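Local coordinates for ralf, proline/betaine transporter (Legionella pneumophila, PDB 4D7Q), which probably acts as a guanine nucleotide exchange factor, built here as a chimera of the Sec7 domain of Legionella RalF and the capping domain of Rickettsia RalF, at residues A[99-104]-A[198-203]; A[240-245]-A[319-324]; A[275-280]-A[302-307]. The protein carries 2 engineered substitutions. All blocks are in the same frame, centred on the assembly; numbering follows the deposited sequence.

Interaction 1: residues A[99-104]-A[198-203]; sequences TFLKTF and FELNFV. Engineered in segment 198-203: Glu199 (natural residue Lys).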
ATOM      1  N   THR A  99     -14.254  -9.409  -3.749  1.00 24.32           N
ATOM      2  CA  THR A  99     -14.953  -9.031  -2.486  1.00 25.20           C
ATOM      3  C   THR A  99     -13.963  -8.436  -1.499  1.00 26.06           C
ATOM      4  O   THR A  99     -14.267  -7.423  -0.873  1.00 25.83           O
ATOM      5  CB  THR A  99     -15.661 -10.260  -1.881  1.00 33.41           C
ATOM      6  OG1 THR A  99     -16.554 -10.771  -2.861  1.00 33.58           O
ATOM      7  CG2 THR A  99     -16.428  -9.940  -0.597  1.00 38.50           C
ATOM      8  N   PHE A 100     -12.785  -9.072  -1.357  1.00 21.67           N
ATOM      9  CA  PHE A 100     -11.708  -8.636  -0.469  1.00 19.61           C
ATOM     10  C   PHE A 100     -11.224  -7.218  -0.834  1.00 23.12           C
ATOM     11  O   PHE A 100     -11.217  -6.330   0.022  1.00 21.80           O
ATOM     12  CB  PHE A 100     -10.514  -9.632  -0.524  1.00 20.91           C
ATOM     13  CG  PHE A 100      -9.302  -9.171   0.277  1.00 21.84           C
ATOM     14  CD1 PHE A 100      -9.250  -9.354   1.664  1.00 22.16           C
ATOM     15  CD2 PHE A 100      -8.243  -8.514  -0.346  1.00 23.54           C
ATOM     16  CE1 PHE A 100      -8.146  -8.928   2.401  1.00 25.17           C
ATOM     17  CE2 PHE A 100      -7.139  -8.074   0.393  1.00 23.98           C
ATOM     18  CZ  PHE A 100      -7.095  -8.288   1.766  1.00 23.14           C
ATOM     19  N   LEU A 101     -10.759  -7.032  -2.087  1.00 20.57           N
ATOM     20  CA  LEU A 101     -10.236  -5.751  -2.595  1.00 19.07           C
ATOM     21  C   LEU A 101     -11.257  -4.614  -2.507  1.00 24.00           C
ATOM     22  O   LEU A 101     -10.898  -3.472  -2.157  1.00 22.93           O
ATOM     23  CB  LEU A 101      -9.754  -5.931  -4.049  1.00 17.87           C
ATOM     24  CG  LEU A 101      -8.522  -6.847  -4.231  1.00 20.74           C
ATOM     25  CD1 LEU A 101      -8.176  -6.942  -5.672  1.00 20.84           C
ATOM     26  CD2 LEU A 101      -7.286  -6.330  -3.432  1.00 18.83           C
ATOM     27  N   LYS A 102     -12.536  -4.926  -2.801  1.00 20.53           N
ATOM     28  CA  LYS A 102     -13.610  -3.915  -2.738  1.00 20.57           C
ATOM     29  C   LYS A 102     -14.000  -3.455  -1.322  1.00 25.70           C
ATOM     30  O   LYS A 102     -14.709  -2.459  -1.170  1.00 25.47           O
ATOM     31  CB  LYS A 102     -14.825  -4.314  -3.582  1.00 21.52           C
ATOM     32  CG  LYS A 102     -14.547  -4.198  -5.075  1.00 27.30           C
ATOM     33  CD  LYS A 102     -14.563  -2.710  -5.511  1.00 41.28           C
ATOM     34  CE  LYS A 102     -15.951  -2.225  -5.877  1.00 46.74           C
ATOM     35  NZ  LYS A 102     -15.998  -0.747  -6.016  1.00 61.31           N
ATOM     36  N   THR A 103     -13.544  -4.190  -0.337  1.00 23.05           N
ATOM     37  CA  THR A 103     -13.645  -3.786   1.045  1.00 24.38           C
ATOM     38  C   THR A 103     -12.835  -2.516   1.336  1.00 28.54           C
ATOM     39  O   THR A 103     -13.196  -1.752   2.163  1.00 28.67           O
ATOM     40  CB  THR A 103     -13.175  -4.888   1.997  1.00 39.28           C
ATOM     41  OG1 THR A 103     -13.780  -6.127   1.658  1.00 43.75           O
ATOM     42  CG2 THR A 103     -13.537  -4.574   3.369  1.00 41.66           C
ATOM     43  N   PHE A 104     -11.756  -2.309   0.613  1.00 24.25           N
ATOM     44  CA  PHE A 104     -10.844  -1.230   0.876  1.00 23.20           C
ATOM     45  C   PHE A 104     -10.934  -0.017  -0.015  1.00 26.03           C
ATOM     46  O   PHE A 104     -11.367  -0.061  -1.138  1.00 25.21           O
ATOM     47  CB  PHE A 104      -9.393  -1.706   0.762  1.00 24.22           C
ATOM     48  CG  PHE A 104      -9.055  -2.841   1.648  1.00 25.61           C
ATOM     49  CD1 PHE A 104      -9.224  -4.126   1.226  1.00 27.42           C
ATOM     50  CD2 PHE A 104      -8.589  -2.619   2.906  1.00 27.41           C
ATOM     51  CE1 PHE A 104      -8.925  -5.169   2.046  1.00 27.81           C
ATOM     52  CE2 PHE A 104      -8.289  -3.655   3.731  1.00 28.58           C
ATOM     53  CZ  PHE A 104      -8.462  -4.924   3.302  1.00 26.42           C
ATOM     54  N   PHE A 198     -13.597  -5.236 -11.597  1.00 22.38           N
ATOM     55  CA  PHE A 198     -13.405  -5.132 -10.136  1.00 21.99           C
ATOM     56  C   PHE A 198     -13.825  -3.757  -9.640  1.00 25.91           C
ATOM     57  O   PHE A 198     -14.296  -3.633  -8.507  1.00 24.71           O
ATOM     58  CB  PHE A 198     -11.928  -5.383  -9.748  1.00 22.33           C
ATOM     59  CG  PHE A 198     -11.502  -6.826  -9.598  1.00 23.38           C
ATOM     60  CD1 PHE A 198     -12.246  -7.858 -10.176  1.00 24.99           C
ATOM     61  CD2 PHE A 198     -10.342  -7.153  -8.900  1.00 25.98           C
ATOM     62  CE1 PHE A 198     -11.823  -9.178 -10.084  1.00 25.87           C
ATOM     63  CE2 PHE A 198      -9.931  -8.484  -8.791  1.00 28.18           C
ATOM     64  CZ  PHE A 198     -10.690  -9.489  -9.363  1.00 25.61           C
ATOM     65  N   GLU A 199     -13.657  -2.720 -10.492  1.00 23.60           N
ATOM     66  CA  GLU A 199     -13.979  -1.317 -10.158  1.00 24.01           C
ATOM     67  C   GLU A 199     -13.294  -0.930  -8.849  1.00 27.16           C
ATOM     68  O   GLU A 199     -13.918  -0.433  -7.898  1.00 26.61           O
ATOM     69  CB  GLU A 199     -15.492  -1.048 -10.135  1.00 25.46           C
ATOM     70  CG  GLU A 199     -16.171  -1.464 -11.433  1.00 35.65           C
ATOM     71  CD  GLU A 199     -17.546  -0.877 -11.658  1.00 56.45           C
ATOM     72  OE1 GLU A 199     -18.411  -1.030 -10.769  1.00 43.69           O
ATOM     73  OE2 GLU A 199     -17.778  -0.328 -12.759  1.00 59.60           O
ATOM     74  N   LEU A 200     -12.011  -1.208  -8.853  1.00 23.11           N
ATOM     75  CA  LEU A 200     -11.159  -1.091  -7.705  1.00 24.01           C
ATOM     76  C   LEU A 200     -11.103   0.398  -7.184  1.00 28.80           C
ATOM     77  O   LEU A 200     -11.086   1.249  -8.038  1.00 29.32           O
ATOM     78  CB  LEU A 200      -9.746  -1.584  -7.968  1.00 23.36           C
ATOM     79  CG  LEU A 200      -9.597  -3.085  -7.863  1.00 27.48           C
ATOM     80  CD1 LEU A 200      -8.170  -3.538  -7.726  1.00 27.79           C
ATOM     81  CD2 LEU A 200     -10.505  -3.735  -6.849  1.00 24.83           C
ATOM     82  N   ASN A 201     -11.115   0.919  -5.932  0.50 25.42           N
ATOM     83  CA  ASN A 201     -10.945   2.285  -5.551  0.50 25.57           C
ATOM     84  C   ASN A 201      -9.704   2.400  -4.743  0.50 27.46           C
ATOM     85  O   ASN A 201      -9.566   1.728  -3.750  0.50 27.15           O
ATOM     86  CB  ASN A 201     -12.133   2.744  -4.742  0.50 28.64           C
ATOM     87  CG  ASN A 201     -13.434   2.478  -5.448  0.50 57.52           C
ATOM     88  OD1 ASN A 201     -13.592   2.839  -6.582  0.50 56.17           O
ATOM     89  ND2 ASN A 201     -14.355   1.818  -4.778  0.50 47.42           N
ATOM     90  N   PHE A 202      -8.781   3.185  -5.244  1.00 23.76           N
ATOM     91  CA  PHE A 202      -7.507   3.483  -4.576  1.00 24.16           C
ATOM     92  C   PHE A 202      -7.570   4.859  -3.959  1.00 28.92           C
ATOM     93  O   PHE A 202      -8.301   5.710  -4.455  1.00 29.57           O
ATOM     94  CB  PHE A 202      -6.337   3.453  -5.588  1.00 26.00           C
ATOM     95  CG  PHE A 202      -6.033   2.091  -6.177  1.00 27.25           C
ATOM     96  CD1 PHE A 202      -6.689   1.646  -7.324  1.00 30.36           C
ATOM     97  CD2 PHE A 202      -5.089   1.258  -5.590  1.00 28.97           C
ATOM     98  CE1 PHE A 202      -6.391   0.399  -7.879  1.00 30.87           C
ATOM     99  CE2 PHE A 202      -4.827  -0.012  -6.112  1.00 31.85           C
ATOM    100  CZ  PHE A 202      -5.465  -0.428  -7.265  1.00 30.31           C
ATOM    101  N   VAL A 203      -6.736   5.121  -2.940  1.00 25.87           N
ATOM    102  CA  VAL A 203      -6.590   6.468  -2.374  1.00 25.18           C
ATOM    103  C   VAL A 203      -6.041   7.369  -3.532  1.00 30.26           C
ATOM    104  O   VAL A 203      -5.308   6.878  -4.391  1.00 28.06           O
ATOM    105  CB  VAL A 203      -5.630   6.494  -1.138  1.00 27.57           C
ATOM    106  CG1 VAL A 203      -6.172   5.644   0.001  1.00 26.75           C
ATOM    107  CG2 VAL A 203      -4.212   6.045  -1.507  1.00 27.22           C
TER
HETATM  108  O   HOH W   1     -11.316  -1.091  -3.777  1.00 27.92           O
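Apolar contact joins Leu101 of helix 93-102 to Phe198 and Leu200 of the loop that follows helix 183-195. Leu101 CB meets Leu200 CD2 at 3.6 Å, while the tip of Leu101, CD1, approaches the Phe198 ring obliquely, 3.9 Å from CD2. Leu101 and Leu200 both also touch Ile146 of helix 135-152, so the loop is packed against two helices at once.

The polar contact belongs to Lys102. The bend at chi2 (-76°) brings CD to 3.1 Å from Phe198 O, and a second at chi3 (-87°) turns CE toward Glu199 O. From there NZ donates a hydrogen bond of 2.8 Å to Glu199 O, with a C=O...N angle of 147° and NZ somewhat tilted from the carbonyl plane. It is thus the backbone oxygen of Glu199, an engineered residue, that receives the ammonium group; its carboxylate is not in contact with NZ.

Water 1 supplies a third kind of link. It accepts from Asn201 N at 3.0 Å and lies at hydrogen-bonding distance from Leu101 O (2.9 Å) and Phe104 O (2.8 Å), linking the loop backbone to the carbonyls of Leu101, in the helix, and of Phe104, beyond it.

Helix 93-102 belongs to the all-helical Sec7 domain; residues 198-203 lie in the loop between helix 183-195 and strand 208-214, on the way to the capping part of the engineered fusion, and pack on the Sec7 helical body.

Interaction 2: residues A[240-245]-A[319-324]; sequences PKLQNN and AAQITA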
ATOM      1  N   PRO A 240      19.290  20.198  -2.945  1.00 37.07           N
ATOM      2  CA  PRO A 240      19.678  21.607  -2.726  1.00 37.68           C
ATOM      3  C   PRO A 240      19.396  22.207  -1.345  1.00 40.67           C
ATOM      4  O   PRO A 240      20.130  23.092  -0.943  1.00 41.00           O
ATOM      5  CB  PRO A 240      18.957  22.361  -3.857  1.00 39.75           C
ATOM      6  CG  PRO A 240      18.692  21.337  -4.898  1.00 42.98           C
ATOM      7  CD  PRO A 240      18.457  20.061  -4.162  1.00 38.09           C
ATOM      8  N   LYS A 241      18.371  21.724  -0.609  1.00 36.20           N
ATOM      9  CA  LYS A 241      18.054  22.251   0.731  1.00 35.38           C
ATOM     10  C   LYS A 241      18.892  21.584   1.822  1.00 38.61           C
ATOM     11  O   LYS A 241      18.803  21.968   2.991  1.00 38.22           O
ATOM     12  CB  LYS A 241      16.548  22.122   1.050  1.00 36.52           C
ATOM     13  CG  LYS A 241      15.606  22.737   0.013  1.00 38.85           C
ATOM     14  CD  LYS A 241      15.663  24.263  -0.026  1.00 42.78           C
ATOM     15  CE  LYS A 241      14.568  24.821  -0.903  1.00 50.35           C
ATOM     16  NZ  LYS A 241      14.979  26.094  -1.560  1.00 62.76           N
ATOM     17  N   LEU A 242      19.689  20.616   1.417  1.00 34.27           N
ATOM     18  CA  LEU A 242      20.504  19.853   2.325  1.00 33.47           C
ATOM     19  C   LEU A 242      22.013  19.883   2.018  1.00 35.37           C
ATOM     20  O   LEU A 242      22.755  19.048   2.475  1.00 34.30           O
ATOM     21  CB  LEU A 242      19.975  18.420   2.388  1.00 32.45           C
ATOM     22  CG  LEU A 242      18.592  18.216   2.999  1.00 35.82           C
ATOM     23  CD1 LEU A 242      18.104  16.804   2.772  1.00 34.54           C
ATOM     24  CD2 LEU A 242      18.574  18.527   4.481  1.00 34.49           C
ATOM     25  N   GLN A 243      22.447  20.857   1.249  1.00 32.27           N
ATOM     26  CA  GLN A 243      23.831  20.921   0.794  1.00 32.50           C
ATOM     27  C   GLN A 243      24.930  21.201   1.857  1.00 36.81           C
ATOM     28  O   GLN A 243      26.087  20.996   1.587  1.00 35.84           O
ATOM     29  CB  GLN A 243      23.951  21.831  -0.411  1.00 33.88           C
ATOM     30  CG  GLN A 243      23.432  21.206  -1.695  1.00 44.43           C
ATOM     31  CD  GLN A 243      24.016  19.842  -1.992  1.00 48.22           C
ATOM     32  OE1 GLN A 243      23.310  18.878  -2.035  1.00 41.80           O
ATOM     33  NE2 GLN A 243      25.294  19.775  -2.204  1.00 37.53           N
ATOM     34  N   ASN A 244      24.538  21.616   3.052  1.00 31.31           N
ATOM     35  CA  ASN A 244      25.455  21.788   4.176  1.00 32.40           C
ATOM     36  C   ASN A 244      25.297  20.641   5.168  1.00 35.66           C
ATOM     37  O   ASN A 244      25.951  20.654   6.212  1.00 36.13           O
ATOM     38  CB  ASN A 244      25.222  23.138   4.883  1.00 37.64           C
ATOM     39  CG  ASN A 244      25.856  24.298   4.157  1.00 60.55           C
ATOM     40  OD1 ASN A 244      27.085  24.403   4.059  1.00 58.67           O
ATOM     41  ND2 ASN A 244      25.031  25.183   3.617  1.00 49.52           N
ATOM     42  N   ASN A 245      24.400  19.668   4.854  1.00 29.73           N
ATOM     43  CA  ASN A 245      24.117  18.522   5.710  1.00 29.34           C
ATOM     44  C   ASN A 245      24.927  17.314   5.291  1.00 33.45           C
ATOM     45  O   ASN A 245      25.017  17.011   4.098  1.00 33.39           O
ATOM     46  CB  ASN A 245      22.614  18.155   5.687  1.00 32.43           C
ATOM     47  CG  ASN A 245      21.730  19.069   6.520  1.00 59.87           C
ATOM     48  OD1 ASN A 245      21.086  18.637   7.484  1.00 55.74           O
ATOM     49  ND2 ASN A 245      21.659  20.347   6.158  1.00 45.26           N
ATOM     50  N   ALA A 319      12.003  15.194   6.106  1.00 22.89           N
ATOM     51  CA  ALA A 319      11.092  14.799   5.021  1.00 22.64           C
ATOM     52  C   ALA A 319      10.655  16.042   4.211  1.00 28.14           C
ATOM     53  O   ALA A 319      10.725  15.998   2.984  1.00 27.55           O
ATOM     54  CB  ALA A 319       9.883  14.039   5.556  1.00 22.12           C
ATOM     55  N   ALA A 320      10.347  17.184   4.888  1.00 27.19           N
ATOM     56  CA  ALA A 320       9.996  18.433   4.190  1.00 27.69           C
ATOM     57  C   ALA A 320      11.178  19.026   3.404  1.00 30.64           C
ATOM     58  O   ALA A 320      10.950  19.542   2.312  1.00 29.03           O
ATOM     59  CB  ALA A 320       9.432  19.464   5.155  1.00 28.62           C
ATOM     60  N   GLN A 321      12.430  18.940   3.944  1.00 28.18           N
ATOM     61  CA  GLN A 321      13.661  19.444   3.272  1.00 27.97           C
ATOM     62  C   GLN A 321      13.940  18.668   1.990  1.00 31.19           C
ATOM     63  O   GLN A 321      14.272  19.261   0.960  1.00 31.16           O
ATOM     64  CB  GLN A 321      14.894  19.360   4.198  1.00 28.84           C
ATOM     65  CG  GLN A 321      14.849  20.357   5.350  1.00 37.82           C
ATOM     66  CD  GLN A 321      15.945  20.167   6.367  1.00 41.92           C
ATOM     67  OE1 GLN A 321      16.119  19.098   6.949  1.00 32.49           O
ATOM     68  NE2 GLN A 321      16.679  21.223   6.637  1.00 35.93           N
ATOM     69  N   ILE A 322      13.819  17.336   2.068  1.00 27.88           N
ATOM     70  CA  ILE A 322      14.013  16.420   0.938  1.00 27.13           C
ATOM     71  C   ILE A 322      12.974  16.750  -0.125  1.00 29.81           C
ATOM     72  O   ILE A 322      13.337  16.913  -1.296  1.00 28.58           O
ATOM     73  CB  ILE A 322      13.905  14.944   1.401  1.00 29.14           C
ATOM     74  CG1 ILE A 322      15.138  14.553   2.265  1.00 29.51           C
ATOM     75  CG2 ILE A 322      13.725  13.982   0.178  1.00 28.55           C
ATOM     76  CD1 ILE A 322      14.963  13.265   3.132  1.00 34.60           C
ATOM     77  N   THR A 323      11.688  16.878   0.295  1.00 26.30           N
ATOM     78  CA  THR A 323      10.592  17.185  -0.629  1.00 26.79           C
ATOM     79  C   THR A 323      10.797  18.514  -1.338  1.00 31.36           C
ATOM     80  O   THR A 323      10.649  18.583  -2.555  1.00 30.45           O
ATOM     81  CB  THR A 323       9.222  17.110   0.056  1.00 30.14           C
ATOM     82  OG1 THR A 323       9.113  15.894   0.792  1.00 26.92           O
ATOM     83  CG2 THR A 323       8.110  17.146  -0.942  1.00 26.63           C
ATOM     84  N   ALA A 324      11.175  19.563  -0.581  1.00 31.12           N
ATOM     85  CA  ALA A 324      11.390  20.904  -1.140  1.00 31.46           C
ATOM     86  C   ALA A 324      12.629  20.978  -2.042  1.00 33.16           C
ATOM     87  O   ALA A 324      12.750  21.918  -2.822  1.00 33.97           O
ATOM     88  CB  ALA A 324      11.464  21.933  -0.024  1.00 32.78           C
TER
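Leu242 CD2 sits about 3.5 Å above the plane of the Gln321 amide, displaced slightly from CD toward OE1; it is 3.6 Å from CD, 3.5 Å from OE1 and 3.9 Å from NE2. A methyl group thus rests on the flat group, the two side chains crossing at about a right angle. The contact lies in the capping domain, a helix-on-sheet assembly in which helix 313-325 packs on the antiparallel sheet; residues 240-245, which lead into strand 248-252, touch that helix through Lys241 and Leu242.

No hydrogen bond crosses between the two segments. Lys241 contributes its aliphatic part: CB is 3.7 Å from Gln321 O and CG is 4.2 Å from Ala324 CB. A bend at chi2 (-69°) swings CD away from a fully extended course, and the chain then runs past Ala324. Just beyond the segments, Ser325 OG bonds both Lys241 N and Gln321 O, giving loop and helix a shared polar partner.

Leu242 also opens a type I beta turn to Asn245, closed by Asn245 N to Leu242 O at 3.0 Å. Its other methyl, CD1, meets Ile322, which itself packs on strand 277-283, at a distance of 3.8 Å from Ile322 CG1.

Interaction 3: residues A[275-280]-A[302-307]; sequences SGAAEI and QPLREE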
ATOM      1  N   SER A 275      19.643  12.851  14.042  1.00 44.09           N
ATOM      2  CA  SER A 275      18.791  11.662  14.175  1.00 43.52           C
ATOM      3  C   SER A 275      17.508  11.661  13.328  1.00 43.97           C
ATOM      4  O   SER A 275      16.687  10.741  13.451  1.00 44.26           O
ATOM      5  CB  SER A 275      18.552  11.284  15.641  1.00 48.42           C
ATOM      6  OG  SER A 275      19.748  10.798  16.230  1.00 58.43           O
ATOM      7  N   GLY A 276      17.371  12.659  12.451  1.00 36.73           N
ATOM      8  CA  GLY A 276      16.254  12.742  11.521  1.00 34.11           C
ATOM      9  C   GLY A 276      16.323  11.601  10.528  1.00 34.25           C
ATOM     10  O   GLY A 276      17.415  11.258  10.061  1.00 32.07           O
ATOM     11  N   ALA A 277      15.173  10.955  10.257  1.00 29.95           N
ATOM     12  CA  ALA A 277      15.092   9.840   9.314  1.00 29.03           C
ATOM     13  C   ALA A 277      13.862   9.973   8.429  1.00 32.10           C
ATOM     14  O   ALA A 277      12.789  10.353   8.899  1.00 30.40           O
ATOM     15  CB  ALA A 277      15.117   8.502  10.039  1.00 29.36           C
ATOM     16  N   ALA A 278      14.045   9.743   7.118  1.00 28.98           N
ATOM     17  CA  ALA A 278      12.978   9.913   6.131  1.00 27.81           C
ATOM     18  C   ALA A 278      13.144   8.953   4.971  1.00 28.80           C
ATOM     19  O   ALA A 278      14.265   8.537   4.668  1.00 28.72           O
ATOM     20  CB  ALA A 278      12.960  11.351   5.628  1.00 28.77           C
ATOM     21  N   GLU A 279      12.040   8.620   4.303  1.00 24.16           N
ATOM     22  CA  GLU A 279      12.071   7.663   3.204  1.00 24.71           C
ATOM     23  C   GLU A 279      11.525   8.227   1.886  1.00 27.16           C
ATOM     24  O   GLU A 279      10.491   8.902   1.881  1.00 26.01           O
ATOM     25  CB  GLU A 279      11.275   6.415   3.642  1.00 25.95           C
ATOM     26  CG  GLU A 279      10.973   5.393   2.562  1.00 31.28           C
ATOM     27  CD  GLU A 279       9.973   4.329   2.976  1.00 42.46           C
ATOM     28  OE1 GLU A 279       9.120   4.607   3.846  1.00 38.90           O
ATOM     29  OE2 GLU A 279      10.043   3.210   2.425  1.00 31.95           O
ATOM     30  N   ILE A 280      12.225   7.939   0.769  1.00 22.19           N
ATOM     31  CA  ILE A 280      11.751   8.306  -0.563  1.00 20.98           C
ATOM     32  C   ILE A 280      11.344   7.021  -1.268  1.00 25.13           C
ATOM     33  O   ILE A 280      12.207   6.233  -1.648  1.00 25.50           O
ATOM     34  CB  ILE A 280      12.703   9.130  -1.487  1.00 23.50           C
ATOM     35  CG1 ILE A 280      13.426  10.308  -0.788  1.00 24.35           C
ATOM     36  CG2 ILE A 280      11.911   9.608  -2.727  1.00 24.12           C
ATOM     37  CD1 ILE A 280      14.628  10.911  -1.673  1.00 28.92           C
ATOM     38  N   GLN A 302       8.271  10.455   3.226  1.00 23.02           N
ATOM     39  CA  GLN A 302       7.694  10.385   4.567  1.00 23.13           C
ATOM     40  C   GLN A 302       8.731  10.441   5.655  1.00 28.16           C
ATOM     41  O   GLN A 302       9.779   9.821   5.488  1.00 26.71           O
ATOM     42  CB  GLN A 302       6.895   9.066   4.760  1.00 22.79           C
ATOM     43  CG  GLN A 302       5.688   8.894   3.815  1.00 20.68           C
ATOM     44  CD  GLN A 302       5.106   7.495   3.850  1.00 32.19           C
ATOM     45  OE1 GLN A 302       5.630   6.592   4.510  1.00 32.28           O
ATOM     46  NE2 GLN A 302       3.979   7.282   3.167  1.00 22.83           N
ATOM     47  N   PRO A 303       8.413  11.086   6.819  1.00 26.70           N
ATOM     48  CA  PRO A 303       9.320  10.989   7.980  1.00 27.20           C
ATOM     49  C   PRO A 303       9.278   9.527   8.460  1.00 34.22           C
ATOM     50  O   PRO A 303       8.205   8.916   8.498  1.00 32.68           O
ATOM     51  CB  PRO A 303       8.689  11.927   9.024  1.00 28.46           C
ATOM     52  CG  PRO A 303       7.283  12.084   8.618  1.00 32.08           C
ATOM     53  CD  PRO A 303       7.176  11.830   7.148  1.00 27.62           C
ATOM     54  N   LEU A 304      10.432   8.948   8.751  1.00 34.02           N
ATOM     55  CA  LEU A 304      10.490   7.541   9.131  1.00 35.05           C
ATOM     56  C   LEU A 304      10.143   7.215  10.594  1.00 40.48           C
ATOM     57  O   LEU A 304      10.750   7.743  11.531  1.00 38.11           O
ATOM     58  CB  LEU A 304      11.856   6.960   8.727  1.00 35.49           C
ATOM     59  CG  LEU A 304      11.961   5.458   8.463  1.00 40.83           C
ATOM     60  CD1 LEU A 304      11.053   5.007   7.304  1.00 39.71           C
ATOM     61  CD2 LEU A 304      13.395   5.079   8.171  1.00 44.65           C
ATOM     62  N   ARG A 305       9.160   6.312  10.771  1.00 40.13           N
ATOM     63  CA  ARG A 305       8.780   5.778  12.081  1.00 40.86           C
ATOM     64  C   ARG A 305       9.883   4.778  12.441  1.00 46.32           C
ATOM     65  O   ARG A 305      10.317   4.007  11.574  1.00 44.64           O
ATOM     66  CB  ARG A 305       7.423   5.049  12.004  1.00 39.30           C
ATOM     67  CG  ARG A 305       6.224   5.928  12.326  1.00 46.12           C
ATOM     68  CD  ARG A 305       4.930   5.121  12.382  1.00 45.27           C
ATOM     69  NE  ARG A 305       4.917   4.166  13.496  1.00 39.31           N
ATOM     70  CZ  ARG A 305       4.399   4.413  14.694  1.00 52.98           C
ATOM     71  NH1 ARG A 305       3.858   5.595  14.961  1.00 30.46           N
ATOM     72  NH2 ARG A 305       4.425   3.481  15.639  1.00 43.17           N
ATOM     73  N   GLU A 306      10.393   4.836  13.679  1.00 45.11           N
ATOM     74  CA  GLU A 306      11.475   3.924  14.099  1.00 45.36           C
ATOM     75  C   GLU A 306      11.165   3.271  15.436  1.00 48.85           C
ATOM     76  O   GLU A 306      10.620   3.935  16.325  1.00 47.23           O
ATOM     77  CB  GLU A 306      12.844   4.643  14.132  1.00 46.79           C
ATOM     78  CG  GLU A 306      13.373   5.020  12.755  1.00 53.24           C
ATOM     79  CD  GLU A 306      14.798   5.532  12.729  1.00 68.64           C
ATOM     80  OE1 GLU A 306      14.992   6.758  12.889  1.00 57.64           O
ATOM     81  OE2 GLU A 306      15.722   4.708  12.539  1.00 64.45           O
ATOM     82  N   GLU A 307      11.499   1.960  15.562  1.00 46.97           N
ATOM     83  CA  GLU A 307      11.287   1.126  16.763  1.00 47.66           C
ATOM     84  C   GLU A 307       9.849   1.231  17.353  1.00 52.82           C
ATOM     85  O   GLU A 307       9.685   1.419  18.566  1.00 54.32           O
TER
HETATM   86  O   HOH W   2       8.008   5.834   5.758  1.00 37.67           O
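Strands 277-283 and 297-303 pair antiparallel, Glu279 with Gln302 as a hydrogen-bonded pair and Ala278 with Pro303 as a non-hydrogen-bonded one, their CA atoms 4.2 Å apart. Glu279 N reaches Gln302 O at 2.8 Å and Gln302 N returns a bond to Glu279 O at 3.0 Å. Pro303, which lacks an N-H, occupies a position where this pairing requires none. Past it, Leu304 N bonds Ala277 O at 2.7 Å; the N-H points almost straight at the oxygen, yet the nitrogen stands 43° above the carbonyl plane, consistent with Leu304 lying past the end of strand 297-303.

Ala278 and Pro303 share the face on which helix 313-325 packs, touching Ile322 and Ala319 there. On the other face Glu279 and Gln302 run side by side, carboxylate and amide planes 81° apart. Their oxygens OE1 and OE1 are 4.1 Å apart and share water 2, which donates to both. Leu304 packs beside them: its CG lies anti to the backbone N (chi1 -154°), and CD1 comes 3.9 Å from Glu279 CB. Leu304 CB meets Ala277 CB at 3.8 Å, and Glu306 OE1 lies 3.3 Å from the same methyl.

The polar ends have further partners, Ser267 OG and a glycerol, probably from the crystallisation liquor, for Glu279 OE2 and Pro207 O for Gln302 NE2. Two acceptor oxygens this near would probably disfavour each other; the water donates to both, consistent with an ionised carboxylate on this face of the capping-domain sheet.

How the interactions relate
Interactions 2 and 3 belong to one body, the capping domain, with centres 14 Å apart: helix 313-325, which receives the loop in interaction 2, lies on the strands paired in interaction 3, with Ile322 CD1 3.7 Å from Ala278 CB and Ala319 CB 3.5 Å from Pro303 N. Interaction 1 lies on the opposite side of the chain's centre, its nearest atoms about 10 Å from interaction 3 and about 17 Å from interaction 2. Residues 275-280 and 302-307 are joined by backbone bonds, with one buried and one polar face; the buried interaction 2 relies on van der Waals packing; the partly buried interaction 1 mixes leucine and phenylalanine packing with a lysine bond and a water.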